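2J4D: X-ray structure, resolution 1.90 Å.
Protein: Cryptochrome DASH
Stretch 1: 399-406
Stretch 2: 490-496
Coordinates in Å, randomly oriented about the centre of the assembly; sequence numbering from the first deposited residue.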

# COMPACT_ATOMS: atom_id res chain seq x y z
N SER A 399 -15.70 11.82 -4.76
CA SER A 399 -17.04 12.41 -4.72
C SER A 399 -17.37 13.07 -6.06
O SER A 399 -18.47 12.93 -6.58
CB SER A 399 -17.11 13.46 -3.60
OG SER A 399 -18.41 14.04 -3.53
N PHE A 400 -16.40 13.79 -6.62
CA PHE A 400 -16.61 14.45 -7.90
C PHE A 400 -16.98 13.47 -9.02
O PHE A 400 -17.95 13.69 -9.77
CB PHE A 400 -15.36 15.23 -8.32
CG PHE A 400 -15.55 16.05 -9.56
CD1 PHE A 400 -16.19 17.29 -9.50
CD2 PHE A 400 -15.12 15.58 -10.80
CE1 PHE A 400 -16.38 18.05 -10.65
CE2 PHE A 400 -15.31 16.33 -11.96
CZ PHE A 400 -15.94 17.57 -11.88
N LEU A 401 -16.22 12.40 -9.13
CA LEU A 401 -16.47 11.41 -10.17
C LEU A 401 -17.83 10.76 -10.03
O LEU A 401 -18.56 10.60 -11.02
CB LEU A 401 -15.40 10.32 -10.16
CG LEU A 401 -15.61 9.26 -11.24
CD1 LEU A 401 -14.26 8.84 -11.80
CD2 LEU A 401 -16.37 8.06 -10.67
N VAL A 402 -18.17 10.39 -8.81
CA VAL A 402 -19.44 9.73 -8.53
C VAL A 402 -20.66 10.64 -8.53
O VAL A 402 -21.67 10.34 -9.17
CB VAL A 402 -19.39 9.00 -7.17
CG1 VAL A 402 -20.78 8.48 -6.80
CG2 VAL A 402 -18.39 7.85 -7.22
N ARG A 403 -20.57 11.75 -7.81
CA ARG A 403 -21.70 12.65 -7.66
C ARG A 403 -21.85 13.78 -8.67
O ARG A 403 -22.95 14.08 -9.11
CB ARG A 403 -21.72 13.20 -6.23
CG ARG A 403 -21.75 12.08 -5.20
CD ARG A 403 -22.08 12.57 -3.80
NE ARG A 403 -22.36 11.44 -2.91
CZ ARG A 403 -21.45 10.57 -2.51
NH1 ARG A 403 -20.19 10.71 -2.91
NH2 ARG A 403 -21.78 9.55 -1.73
N ASP A 404 -20.75 14.42 -9.03
CA ASP A 404 -20.81 15.52 -9.98
C ASP A 404 -20.82 15.00 -11.42
O ASP A 404 -21.55 15.52 -12.26
CB ASP A 404 -19.65 16.47 -9.76
CG ASP A 404 -19.74 17.19 -8.43
OD1 ASP A 404 -20.71 17.96 -8.25
OD2 ASP A 404 -18.87 16.98 -7.57
N MET A 405 -20.03 13.97 -11.69
CA MET A 405 -19.97 13.40 -13.03
C MET A 405 -20.94 12.25 -13.24
O MET A 405 -21.27 11.91 -14.38
CB MET A 405 -18.55 12.92 -13.34
CG MET A 405 -17.53 14.04 -13.33
SD MET A 405 -15.92 13.46 -13.86
CE MET A 405 -15.98 13.80 -15.58
N GLY A 406 -21.41 11.66 -12.15
CA GLY A 406 -22.35 10.55 -12.24
C GLY A 406 -21.80 9.28 -12.85
O GLY A 406 -22.54 8.46 -13.40
N THR A 490 -15.35 23.87 -18.22
CA THR A 490 -15.69 22.88 -17.22
C THR A 490 -16.48 21.80 -17.94
O THR A 490 -17.34 22.11 -18.77
CB THR A 490 -16.54 23.49 -16.11
OG1 THR A 490 -17.64 24.20 -16.70
CG2 THR A 490 -15.72 24.44 -15.26
N VAL A 491 -16.18 20.54 -17.64
CA VAL A 491 -16.84 19.42 -18.30
C VAL A 491 -18.27 19.16 -17.81
O VAL A 491 -19.10 18.62 -18.55
CB VAL A 491 -16.01 18.13 -18.16
CG1 VAL A 491 -15.98 17.67 -16.72
CG2 VAL A 491 -16.56 17.05 -19.07
N VAL A 492 -18.55 19.54 -16.58
CA VAL A 492 -19.89 19.38 -15.99
C VAL A 492 -20.10 20.46 -14.96
O VAL A 492 -19.15 21.03 -14.42
CB VAL A 492 -20.06 18.06 -15.20
CG1 VAL A 492 -20.27 16.90 -16.13
CG2 VAL A 492 -18.83 17.85 -14.31
N PRO A 493 -21.36 20.78 -14.67
CA PRO A 493 -21.72 21.78 -13.67
C PRO A 493 -21.53 21.05 -12.34
O PRO A 493 -21.50 19.82 -12.32
CB PRO A 493 -23.19 22.06 -13.99
CG PRO A 493 -23.67 20.72 -14.53
CD PRO A 493 -22.54 20.40 -15.47
N LEU A 494 -21.37 21.78 -11.25
CA LEU A 494 -21.21 21.11 -9.98
C LEU A 494 -22.64 20.79 -9.57
O LEU A 494 -23.54 21.61 -9.77
CB LEU A 494 -20.54 22.02 -8.96
CG LEU A 494 -19.06 22.25 -9.27
CD1 LEU A 494 -18.52 23.34 -8.36
CD2 LEU A 494 -18.26 20.96 -9.12
N LYS A 495 -22.84 19.59 -9.05
CA LYS A 495 -24.15 19.15 -8.62
C LYS A 495 -24.76 20.03 -7.54
O LYS A 495 -25.97 20.14 -7.48
CB LYS A 495 -24.05 17.71 -8.14
CG LYS A 495 -25.38 17.07 -7.87
CD LYS A 495 -25.19 15.83 -7.06
CE LYS A 495 -26.36 15.66 -6.14
NZ LYS A 495 -26.91 14.29 -6.16
N HIS A 496 -23.97 20.66 -6.67
CA HIS A 496 -24.56 21.52 -5.64
C HIS A 496 -24.16 23.00 -5.52
O HIS A 496 -23.10 23.34 -4.93
CB HIS A 496 -24.39 20.81 -4.31
CG HIS A 496 -25.18 19.53 -4.24
ND1 HIS A 496 -26.54 19.52 -4.06
CD2 HIS A 496 -24.81 18.22 -4.36
CE1 HIS A 496 -26.99 18.27 -4.05
NE2 HIS A 496 -25.96 17.47 -4.23
O HOH W 1 -23.07 17.81 -12.37

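The helix that enters this contact loosens just where it meets its partner. The carbonyl oxygen of Phe-400 receives two backbone amides: Asp-404 N lies 3.0 Å from Phe-400 O in a weak hydrogen bond of the ordinary alpha-helical spacing, while Met-405 N lies 2.8 Å from Phe-400 O, one residue further on, in a wider pi-type turn. One residue earlier the bonding is regular, with Arg-403 N 2.7 Å from Ser-399 O. Gly-406 then leaves helical geometry with a positive phi of 67°, a conformation that glycine adopts readily because it has no side chain to crowd its backbone.

The second stretch, 490-496, is an irregular strip with no helix or strand of its own, and the contact supplies bonding for its backbone from outside. The one direct hydrogen bond across the contact runs from Lys-495 N to Asp-404 OD1, at 2.8 Å and with an N-H...O angle of 162°, close to linear. An aspartate suits this place: its short side chain, with chi1 in the m rotamer, carries a strong acceptor to a main-chain amide that has no regular secondary structure to engage it. Although the CA-to-CB bond of Asp-404 points sideways, the carboxylate comes nearer to the other stretch, and OD1 also lies 3.6 Å from Leu-494 CA. The same oxygen is hydrogen-bonded elsewhere in the structure.

The backbone of Asp-404 takes part as well, through water. Asp-404 O and Pro-493 O are 4.3 Å apart, and two carbonyl oxygens, both acceptors, cannot bond to each other. Water 1 resolves this by donating to both, at 2.8 Å from its oxygen to Asp-404 O and 2.6 Å to Pro-493 O. The side chain of Pro-493 contributes little, its CA-to-CB bond pointing away.

Beside these polar links lies an apolar patch. Phe-400, buried, reaches across with the far end of its ring: CZ is 3.8 Å from Val-492 CG2, and CE1 is 3.8 Å from Leu-494 CD2. The leucine methyl sits at the ring edge, near its plane, whereas the valine methyl approaches obliquely. A long, flat aromatic side chain can thus touch two residues of the strip at once. The CA-to-CB bond of Val-492 points toward the first stretch, and Val-492 CG2 is also 4.1 Å from Met-405 CG, so this compact branched residue packs against both Phe-400 and Met-405. The methionine, flexible and unbranched, extends further along the strip, bringing CE to 4.0 Å from Val-491 CG1.

At the other end, Lys-495 uses its aliphatic portion rather than its charge. Its CB is 3.4 Å from Asp-404 OD1, and its CD lies 3.5 Å from Arg-403 O; the side chain of Arg-403 sets off sideways and its end leads away, with NH1 and NH2 hydrogen-bonded elsewhere in the structure. Lysine fits an exposed margin such as this because its methylene chain can lie against the neighbouring segment while the amine at its tip extends beyond it.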